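Local coordinates for Di-haem cytochrome c peroxidase family protein (Burkholderia thailandensis E264, PDB 6NX0) that probably acts as a diheme cytochrome c peroxidase, using two covalently bound c-type hemes for peroxide reduction and electron transfer, at residues 325-337 with 382-396. Numbering follows the deposited sequence.
With HEC (heme c), chain C.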
ATOM      1  N   ASP A 325       7.046  -5.480   8.316  1.00  9.61           N
ATOM      2  CA  ASP A 325       8.044  -5.092   9.294  1.00 10.03           C
ATOM      3  C   ASP A 325       7.563  -3.897  10.099  1.00 11.30           C
ATOM      4  O   ASP A 325       6.523  -3.302   9.822  1.00 10.80           O
ATOM      5  CB  ASP A 325       9.388  -4.807   8.621  1.00 17.49           C
ATOM      6  CG  ASP A 325      10.549  -5.432   9.382  1.00 25.91           C
ATOM      7  OD1 ASP A 325      10.618  -5.276  10.628  1.00 23.32           O
ATOM      8  OD2 ASP A 325      11.345  -6.142   8.727  1.00 28.39           O
ATOM      9  N   ALA A 326       8.323  -3.587  11.141  1.00 11.90           N
ATOM     10  CA  ALA A 326       7.949  -2.618  12.163  1.00 10.91           C
ATOM     11  C   ALA A 326       9.048  -1.568  12.208  1.00 12.13           C
ATOM     12  O   ALA A 326      10.052  -1.740  12.905  1.00 12.65           O
ATOM     13  CB  ALA A 326       7.765  -3.301  13.520  1.00 13.28           C
ATOM     14  N   ILE A 327       8.863  -0.465  11.478  1.00 11.17           N
ATOM     15  CA  ILE A 327       9.879   0.595  11.462  1.00 10.74           C
ATOM     16  C   ILE A 327       9.496   1.794  12.328  1.00 10.23           C
ATOM     17  O   ILE A 327      10.332   2.701  12.510  1.00 11.29           O
ATOM     18  CB  ILE A 327      10.230   1.045  10.024  1.00 10.37           C
ATOM     19  CG1 ILE A 327       9.084   1.804   9.336  1.00 10.12           C
ATOM     20  CG2 ILE A 327      10.647  -0.158   9.169  1.00 10.57           C
ATOM     21  CD1 ILE A 327       9.502   2.493   8.025  1.00 11.70           C
ATOM     22  N   ALA A 328       8.271   1.822  12.882  1.00 11.22           N
ATOM     23  CA  ALA A 328       7.881   2.787  13.913  1.00 10.12           C
ATOM     24  C   ALA A 328       8.023   4.242  13.445  1.00  9.54           C
ATOM     25  O   ALA A 328       8.663   5.072  14.091  1.00 10.54           O
ATOM     26  CB  ALA A 328       8.690   2.555  15.193  1.00 15.67           C
ATOM     27  N   VAL A 329       7.378   4.570  12.335  1.00  9.55           N
ATOM     28  CA  VAL A 329       7.386   5.976  11.920  1.00  8.39           C
ATOM     29  C   VAL A 329       6.703   6.852  12.973  1.00 13.45           C
ATOM     30  O   VAL A 329       5.899   6.366  13.794  1.00 10.88           O
ATOM     31  CB  VAL A 329       6.752   6.187  10.533  1.00 10.74           C
ATOM     32  CG1 VAL A 329       7.440   5.344   9.489  1.00 10.48           C
ATOM     33  CG2 VAL A 329       5.258   5.942  10.576  1.00 11.83           C
ATOM     34  N   PRO A 330       7.010   8.148  13.003  1.00 10.20           N
ATOM     35  CA  PRO A 330       6.472   9.017  14.055  1.00  9.31           C
ATOM     36  C   PRO A 330       4.956   9.113  14.025  1.00 10.03           C
ATOM     37  O   PRO A 330       4.316   8.993  12.978  1.00 10.70           O
ATOM     38  CB  PRO A 330       7.107  10.377  13.756  1.00 11.10           C
ATOM     39  CG  PRO A 330       8.356  10.036  12.973  1.00 11.49           C
ATOM     40  CD  PRO A 330       7.968   8.854  12.144  1.00 10.41           C
ATOM     41  N   ARG A 331       4.393   9.359  15.208  1.00 10.34           N
ATOM     42  CA  ARG A 331       2.959   9.571  15.333  1.00  9.65           C
ATOM     43  C   ARG A 331       2.518  10.795  14.541  1.00 10.86           C
ATOM     44  O   ARG A 331       3.148  11.861  14.589  1.00 12.23           O
ATOM     45  CB  ARG A 331       2.605   9.749  16.807  1.00 12.03           C
ATOM     46  CG  ARG A 331       1.095   9.781  17.117  1.00 11.10           C
ATOM     47  CD  ARG A 331       0.954   9.777  18.622  1.00 14.66           C
ATOM     48  NE  ARG A 331      -0.399   9.761  19.175  1.00 12.27           N
ATOM     49  CZ  ARG A 331      -1.092   8.660  19.441  1.00 13.56           C
ATOM     50  NH1 ARG A 331      -0.606   7.458  19.117  1.00 12.06           N
ATOM     51  NH2 ARG A 331      -2.285   8.749  20.030  1.00 12.36           N
ATOM     52  N   ASN A 332       1.410  10.647  13.821  1.00 10.11           N
ATOM     53  CA  ASN A 332       0.769  11.777  13.159  1.00 10.24           C
ATOM     54  C   ASN A 332      -0.223  12.357  14.153  1.00 13.38           C
ATOM     55  O   ASN A 332      -1.317  11.816  14.340  1.00 12.74           O
ATOM     56  CB  ASN A 332       0.077  11.350  11.869  1.00  9.97           C
ATOM     57  CG  ASN A 332      -0.576  12.519  11.164  1.00 12.05           C
ATOM     58  OD1 ASN A 332      -0.769  13.573  11.762  1.00 11.27           O
ATOM     59  ND2 ASN A 332      -0.911  12.349   9.903  1.00 10.46           N
ATOM     60  N   ARG A 333       0.174  13.445  14.812  1.00 13.28           N
ATOM     61  CA  ARG A 333      -0.624  13.985  15.894  1.00 13.09           C
ATOM     62  C   ARG A 333      -1.879  14.688  15.393  1.00 14.90           C
ATOM     63  O   ARG A 333      -2.740  15.047  16.217  1.00 18.40           O
ATOM     64  CB  ARG A 333       0.239  14.921  16.741  1.00 16.10           C
ATOM     65  CG  ARG A 333       1.409  14.192  17.417  1.00 17.76           C
ATOM     66  CD  ARG A 333       2.434  15.164  17.992  1.00 24.56           C
ATOM     67  NE  ARG A 333       2.943  16.022  16.926  1.00 30.33           N
ATOM     68  CZ  ARG A 333       3.698  17.101  17.101  1.00 45.35           C
ATOM     69  NH1 ARG A 333       4.067  17.478  18.317  1.00 43.31           N
ATOM     70  NH2 ARG A 333       4.087  17.801  16.042  1.00 47.68           N
ATOM     71  N   ALA A 334      -2.008  14.882  14.085  1.00 14.71           N
ATOM     72  CA  ALA A 334      -3.193  15.489  13.499  1.00 13.09           C
ATOM     73  C   ALA A 334      -4.239  14.464  13.056  1.00 13.30           C
ATOM     74  O   ALA A 334      -5.316  14.861  12.585  1.00 15.48           O
ATOM     75  CB  ALA A 334      -2.798  16.383  12.320  1.00 16.34           C
ATOM     76  N   LEU A 335      -3.973  13.164  13.178  1.00 11.25           N
ATOM     77  CA  LEU A 335      -5.000  12.179  12.870  1.00 11.46           C
ATOM     78  C   LEU A 335      -6.069  12.151  13.960  1.00 12.76           C
ATOM     79  O   LEU A 335      -5.732  12.078  15.142  1.00 14.81           O
ATOM     80  CB  LEU A 335      -4.406  10.782  12.747  1.00 14.87           C
ATOM     81  CG  LEU A 335      -3.783  10.364  11.441  1.00 19.85           C
ATOM     82  CD1 LEU A 335      -3.159   8.982  11.594  1.00 14.98           C
ATOM     83  CD2 LEU A 335      -4.810  10.309  10.311  1.00 14.83           C
ATOM     84  N   PRO A 336      -7.362  12.154  13.602  1.00 12.17           N
ATOM     85  CA  PRO A 336      -8.414  12.208  14.632  1.00 15.71           C
ATOM     86  C   PRO A 336      -8.315  11.136  15.702  1.00 15.72           C
ATOM     87  O   PRO A 336      -8.445  11.455  16.895  1.00 14.82           O
ATOM     88  CB  PRO A 336      -9.691  12.095  13.793  1.00 14.78           C
ATOM     89  CG  PRO A 336      -9.340  12.766  12.513  1.00 17.96           C
ATOM     90  CD  PRO A 336      -7.895  12.426  12.252  1.00 15.38           C
ATOM     91  N   ALA A 337      -8.043   9.885  15.331  1.00 12.69           N
ATOM     92  CA  ALA A 337      -8.010   8.827  16.340  1.00 12.20           C
ATOM     93  C   ALA A 337      -6.895   9.051  17.346  1.00 13.93           C
ATOM     94  O   ALA A 337      -7.002   8.581  18.485  1.00 14.83           O
ATOM     95  CB  ALA A 337      -7.838   7.445  15.699  1.00 14.82           C
ATOM     96  N   MET A 382       3.952   7.164   4.228  1.00  8.96           N
ATOM     97  CA  MET A 382       3.742   6.184   5.297  1.00  7.54           C
ATOM     98  C   MET A 382       2.256   5.985   5.598  1.00  9.44           C
ATOM     99  O   MET A 382       1.389   6.759   5.159  1.00  9.40           O
ATOM    100  CB  MET A 382       4.507   6.577   6.569  1.00  9.23           C
ATOM    101  CG  MET A 382       5.990   6.789   6.381  1.00 10.10           C
ATOM    102  SD  MET A 382       6.825   5.285   5.858  1.00 10.80           S
ATOM    103  CE  MET A 382       8.543   5.816   5.751  1.00 12.86           C
ATOM    104  N   HIS A 383       1.966   4.925   6.355  1.00  9.31           N
ATOM    105  CA  HIS A 383       0.590   4.481   6.605  1.00  9.43           C
ATOM    106  C   HIS A 383      -0.255   5.547   7.272  1.00  9.88           C
ATOM    107  O   HIS A 383      -1.484   5.496   7.168  1.00  9.23           O
ATOM    108  CB  HIS A 383       0.587   3.209   7.484  1.00  8.64           C
ATOM    109  CG  HIS A 383       0.851   3.458   8.933  1.00  9.47           C
ATOM    110  ND1 HIS A 383       2.109   3.740   9.420  1.00 10.04           N
ATOM    111  CD2 HIS A 383       0.025   3.462  10.008  1.00  9.37           C
ATOM    112  CE1 HIS A 383       2.042   3.932  10.722  1.00 11.41           C
ATOM    113  NE2 HIS A 383       0.786   3.774  11.105  1.00 10.30           N
ATOM    114  N   ASN A 384       0.372   6.479   7.990  1.00  8.38           N
ATOM    115  CA  ASN A 384      -0.325   7.522   8.723  1.00  8.76           C
ATOM    116  C   ASN A 384      -0.151   8.896   8.100  1.00 10.30           C
ATOM    117  O   ASN A 384      -0.583   9.890   8.699  1.00  9.85           O
ATOM    118  CB  ASN A 384       0.141   7.550  10.167  1.00  8.09           C
ATOM    119  CG  ASN A 384       1.622   7.856  10.295  1.00  8.81           C
ATOM    120  OD1 ASN A 384       2.317   7.995   9.307  1.00  8.88           O
ATOM    121  ND2 ASN A 384       2.101   7.959  11.532  1.00 10.93           N
ATOM    122  N   GLY A 385       0.463   8.982   6.917  1.00  8.19           N
ATOM    123  CA  GLY A 385       0.612  10.268   6.250  1.00  8.80           C
ATOM    124  C   GLY A 385       1.534  11.240   6.956  1.00  9.86           C
ATOM    125  O   GLY A 385       1.465  12.445   6.701  1.00  8.98           O
ATOM    126  N   VAL A 386       2.393  10.758   7.862  1.00 10.25           N
ATOM    127  CA  VAL A 386       3.086  11.674   8.769  1.00  9.93           C
ATOM    128  C   VAL A 386       4.079  12.580   8.047  1.00  9.75           C
ATOM    129  O   VAL A 386       4.282  13.723   8.477  1.00 10.89           O
ATOM    130  CB  VAL A 386       3.777  10.901   9.915  1.00 10.36           C
ATOM    131  CG1 VAL A 386       4.971  10.050   9.456  1.00 10.67           C
ATOM    132  CG2 VAL A 386       4.229  11.878  11.003  1.00 12.22           C
ATOM    133  N   PHE A 387       4.692  12.121   6.959  1.00 10.47           N
ATOM    134  CA  PHE A 387       5.684  12.918   6.242  1.00 11.09           C
ATOM    135  C   PHE A 387       5.061  13.541   5.003  1.00 10.42           C
ATOM    136  O   PHE A 387       4.277  12.892   4.310  1.00 10.89           O
ATOM    137  CB  PHE A 387       6.875  12.064   5.815  1.00 11.02           C
ATOM    138  CG  PHE A 387       7.638  11.477   6.956  1.00 10.35           C
ATOM    139  CD1 PHE A 387       8.049  12.270   8.023  1.00 11.41           C
ATOM    140  CD2 PHE A 387       7.932  10.135   6.980  1.00 10.16           C
ATOM    141  CE1 PHE A 387       8.754  11.715   9.085  1.00 14.01           C
ATOM    142  CE2 PHE A 387       8.639   9.591   8.042  1.00 10.57           C
ATOM    143  CZ  PHE A 387       9.040  10.382   9.078  1.00 11.59           C
ATOM    144  N   ASP A 388       5.417  14.801   4.718  1.00 11.64           N
ATOM    145  CA  ASP A 388       4.893  15.466   3.528  1.00 12.37           C
ATOM    146  C   ASP A 388       5.937  15.661   2.439  1.00 14.00           C
ATOM    147  O   ASP A 388       5.600  16.193   1.377  1.00 12.76           O
ATOM    148  CB  ASP A 388       4.220  16.813   3.872  1.00 15.66           C
ATOM    149  CG  ASP A 388       5.173  17.872   4.381  1.00 21.45           C
ATOM    150  OD1 ASP A 388       6.376  17.629   4.515  1.00 17.62           O
ATOM    151  OD2 ASP A 388       4.690  19.001   4.656  1.00 26.61           O
ATOM    152  N   THR A 389       7.161  15.158   2.621  1.00 11.64           N
ATOM    153  CA  THR A 389       8.137  15.140   1.544  1.00 11.48           C
ATOM    154  C   THR A 389       8.810  13.785   1.481  1.00 10.93           C
ATOM    155  O   THR A 389       9.045  13.152   2.512  1.00 12.56           O
ATOM    156  CB  THR A 389       9.239  16.189   1.693  1.00 18.30           C
ATOM    157  OG1 THR A 389      10.078  15.837   2.791  1.00 19.71           O
ATOM    158  CG2 THR A 389       8.655  17.595   1.914  1.00 19.46           C
ATOM    159  N   LEU A 390       9.120  13.361   0.261  1.00 11.75           N
ATOM    160  CA  LEU A 390       9.804  12.096   0.058  1.00  9.38           C
ATOM    161  C   LEU A 390      11.161  12.097   0.743  1.00 10.97           C
ATOM    162  O   LEU A 390      11.574  11.088   1.324  1.00 10.63           O
ATOM    163  CB  LEU A 390       9.954  11.824  -1.433  1.00 10.31           C
ATOM    164  CG  LEU A 390      10.751  10.565  -1.798  1.00  9.36           C
ATOM    165  CD1 LEU A 390      10.100   9.306  -1.157  1.00 11.41           C
ATOM    166  CD2 LEU A 390      10.882  10.413  -3.287  1.00 11.79           C
ATOM    167  N   ARG A 391      11.874  13.231   0.710  1.00 10.77           N
ATOM    168  CA  ARG A 391      13.194  13.246   1.328  1.00 11.03           C
ATOM    169  C   ARG A 391      13.115  12.969   2.824  1.00 10.45           C
ATOM    170  O   ARG A 391      13.989  12.283   3.370  1.00 11.13           O
ATOM    171  CB  ARG A 391      13.919  14.563   1.064  1.00 13.98           C
ATOM    172  CG  ARG A 391      15.422  14.437   1.439  1.00 13.32           C
ATOM    173  CD  ARG A 391      16.182  15.732   1.402  1.00 16.53           C
ATOM    174  NE  ARG A 391      17.613  15.468   1.609  1.00 14.89           N
ATOM    175  CZ  ARG A 391      18.173  15.281   2.803  1.00 16.29           C
ATOM    176  NH1 ARG A 391      19.485  15.039   2.882  1.00 14.51           N
ATOM    177  NH2 ARG A 391      17.450  15.335   3.916  1.00 16.27           N
ATOM    178  N   ASP A 392      12.074  13.464   3.505  1.00 11.21           N
ATOM    179  CA  ASP A 392      11.937  13.204   4.934  1.00 14.07           C
ATOM    180  C   ASP A 392      11.698  11.724   5.195  1.00 13.14           C
ATOM    181  O   ASP A 392      12.237  11.168   6.157  1.00 13.59           O
ATOM    182  CB  ASP A 392      10.795  14.036   5.539  1.00 12.56           C
ATOM    183  CG  ASP A 392      11.205  15.456   5.885  1.00 22.92           C
ATOM    184  OD1 ASP A 392      12.393  15.820   5.718  1.00 23.61           O
ATOM    185  OD2 ASP A 392      10.319  16.213   6.323  1.00 25.66           O
ATOM    186  N   ALA A 393      10.910  11.072   4.338  1.00 10.53           N
ATOM    187  CA  ALA A 393      10.668   9.635   4.478  1.00 12.02           C
ATOM    188  C   ALA A 393      11.959   8.846   4.375  1.00 14.61           C
ATOM    189  O   ALA A 393      12.151   7.873   5.114  1.00 13.95           O
ATOM    190  CB  ALA A 393       9.676   9.153   3.429  1.00 12.77           C
ATOM    191  N   VAL A 394      12.848   9.242   3.456  1.00 12.34           N
ATOM    192  CA  VAL A 394      14.128   8.555   3.302  1.00 10.77           C
ATOM    193  C   VAL A 394      15.066   8.897   4.459  1.00 11.96           C
ATOM    194  O   VAL A 394      15.726   8.017   5.035  1.00 13.60           O
ATOM    195  CB  VAL A 394      14.744   8.926   1.941  1.00 11.00           C
ATOM    196  CG1 VAL A 394      16.156   8.343   1.793  1.00 12.83           C
ATOM    197  CG2 VAL A 394      13.852   8.478   0.793  1.00 13.70           C
ATOM    198  N   ALA A 395      15.152  10.185   4.818  1.00 11.73           N
ATOM    199  CA  ALA A 395      16.042  10.618   5.892  1.00 11.03           C
ATOM    200  C   ALA A 395      15.687   9.965   7.226  1.00 14.43           C
ATOM    201  O   ALA A 395      16.566   9.730   8.058  1.00 14.51           O
ATOM    202  CB  ALA A 395      15.991  12.142   6.018  1.00 14.86           C
ATOM    203  N   PHE A 396      14.411   9.641   7.433  1.00 11.24           N
ATOM    204  CA  PHE A 396      13.982   8.978   8.660  1.00 11.82           C
ATOM    205  C   PHE A 396      14.802   7.718   8.921  1.00 11.63           C
ATOM    206  O   PHE A 396      15.202   7.452  10.054  1.00 11.00           O
ATOM    207  CB  PHE A 396      12.485   8.650   8.549  1.00  9.50           C
ATOM    208  CG  PHE A 396      11.973   7.698   9.598  1.00  8.57           C
ATOM    209  CD1 PHE A 396      11.714   8.142  10.884  1.00 11.61           C
ATOM    210  CD2 PHE A 396      11.766   6.349   9.291  1.00 12.66           C
ATOM    211  CE1 PHE A 396      11.247   7.262  11.844  1.00 11.67           C
ATOM    212  CE2 PHE A 396      11.305   5.482  10.274  1.00 12.35           C
ATOM    213  CZ  PHE A 396      11.052   5.942  11.517  1.00 11.09           C
TER
HETATM  214 FE   HEC C 602      10.948   1.437   3.589  1.00 10.03          FE
HETATM  215  CHA HEC C 602       7.742   2.630   3.811  1.00  9.89           C
HETATM  216  CHB HEC C 602      11.778   4.027   1.492  1.00 10.47           C
HETATM  217  CHC HEC C 602      14.273   0.649   3.883  1.00 10.16           C
HETATM  218  CHD HEC C 602      10.112  -1.358   5.360  1.00 11.21           C
HETATM  219  NA  HEC C 602       9.936   2.988   2.760  1.00  9.04           N
HETATM  220  C1A HEC C 602       8.595   3.262   2.957  1.00  9.81           C
HETATM  221  C2A HEC C 602       8.314   4.502   2.280  1.00  9.29           C
HETATM  222  C3A HEC C 602       9.395   4.826   1.562  1.00 10.87           C
HETATM  223  C4A HEC C 602      10.446   3.883   1.853  1.00  9.90           C
HETATM  224  CMA HEC C 602       9.618   6.098   0.747  1.00 10.31           C
HETATM  225  CAA HEC C 602       6.922   5.168   2.196  1.00 11.11           C
HETATM  226  CBA HEC C 602       6.133   4.647   1.008  1.00  9.30           C
HETATM  227  CGA HEC C 602       4.711   5.144   0.908  1.00 11.77           C
HETATM  228  O1A HEC C 602       3.997   4.583   0.023  1.00 18.26           O
HETATM  229  O2A HEC C 602       4.203   5.840   1.832  1.00 11.29           O
HETATM  230  NB  HEC C 602      12.675   2.153   2.830  1.00  9.08           N
HETATM  231  C1B HEC C 602      12.787   3.212   1.925  1.00  9.66           C
HETATM  232  C2B HEC C 602      14.193   3.396   1.614  1.00 10.33           C
HETATM  233  C3B HEC C 602      14.905   2.519   2.318  1.00  9.38           C
HETATM  234  C4B HEC C 602      13.957   1.694   3.054  1.00 10.81           C
HETATM  235  CMB HEC C 602      14.717   4.426   0.580  1.00 10.66           C
HETATM  236  CAB HEC C 602      16.444   2.385   2.441  1.00  9.62           C
HETATM  237  CBB HEC C 602      17.058   3.692   2.993  1.00  9.69           C
HETATM  238  NC  HEC C 602      11.987  -0.099   4.386  1.00  8.16           N
HETATM  239  C1C HEC C 602      13.363  -0.194   4.458  1.00 10.00           C
HETATM  240  C2C HEC C 602      13.676  -1.387   5.195  1.00 11.15           C
HETATM  241  C3C HEC C 602      12.530  -1.999   5.521  1.00 11.90           C
HETATM  242  C4C HEC C 602      11.437  -1.181   5.051  1.00 11.45           C
HETATM  243  CMC HEC C 602      15.135  -1.845   5.413  1.00 11.96           C
HETATM  244  CAC HEC C 602      12.363  -3.419   6.085  1.00 12.13           C
HETATM  245  CBC HEC C 602      13.020  -3.464   7.481  1.00 12.63           C
HETATM  246  ND  HEC C 602       9.226   0.748   4.377  1.00  9.15           N
HETATM  247  C1D HEC C 602       9.120  -0.447   5.097  1.00 10.19           C
HETATM  248  C2D HEC C 602       7.821  -0.486   5.703  1.00 11.42           C
HETATM  249  C3D HEC C 602       7.126   0.762   5.317  1.00 10.60           C
HETATM  250  C4D HEC C 602       8.033   1.462   4.449  1.00 11.10           C
HETATM  251  CMD HEC C 602       7.238  -1.581   6.590  1.00 11.05           C
HETATM  252  CAD HEC C 602       5.721   1.203   5.750  1.00 10.05           C
HETATM  253  CBD HEC C 602       5.843   1.895   7.094  1.00  9.15           C
HETATM  254  CGD HEC C 602       4.600   2.684   7.416  1.00  9.16           C
HETATM  255  O1D HEC C 602       3.745   2.861   6.514  1.00  9.81           O
HETATM  256  O2D HEC C 602       4.561   3.281   8.532  1.00 10.00           O
HETATM  257  O   HOH W   1       0.116   7.835  13.729  1.00 11.25           O
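N332 swings its amide trans to the main-chain N (chi1 -179°), while CG of N384 is turned between its own N and carbonyl carbon; each amide thus donates to a backbone carbonyl of the opposite segment, joining two loops of a cytochrome c domain beside the heme c whose iron has Y397 as an axial ligand. N332 ND2 donates to N384 O at 2.8 Å, almost straight (N-H...O 175°), and that oxygen lies in the N332 amide plane. The other bond, N384 ND2 to P330 O, is also 2.8 Å but more bent (142°). A water accepts from both N332 N and N384 ND2, and N332 ND2 gives a further hydrogen bond to P144 O. Each side-chain oxygen closes an Asx turn, N332 OD1 accepting from A334 N and N384 OD1 from V386 N, the latter from above the carbonyl plane, which probably helps hold both amides.

Beside these bonds the packing is mostly apolar. P330 CD sits 3.6 Å from F387 CZ and also meets F396 CE1, while W407 touches the proline from outside the two segments. V386 CG1 covers one face of the F387 ring. The F396 edge points at I327 O, in plane, and V329 CG1 touches M382 SD at 3.7 Å.

The heme propionates end the contact. M382 N binds O2A, and H383 grips the other propionate twice, N to O1D and ND1 to O2D; the ND1 bond orients the imidazole, with N384 CB over one face. V329 CG2 packs against the same carboxylate, 3.4 Å from O2D, the oxygen that H383 ND1 holds at 2.6 Å.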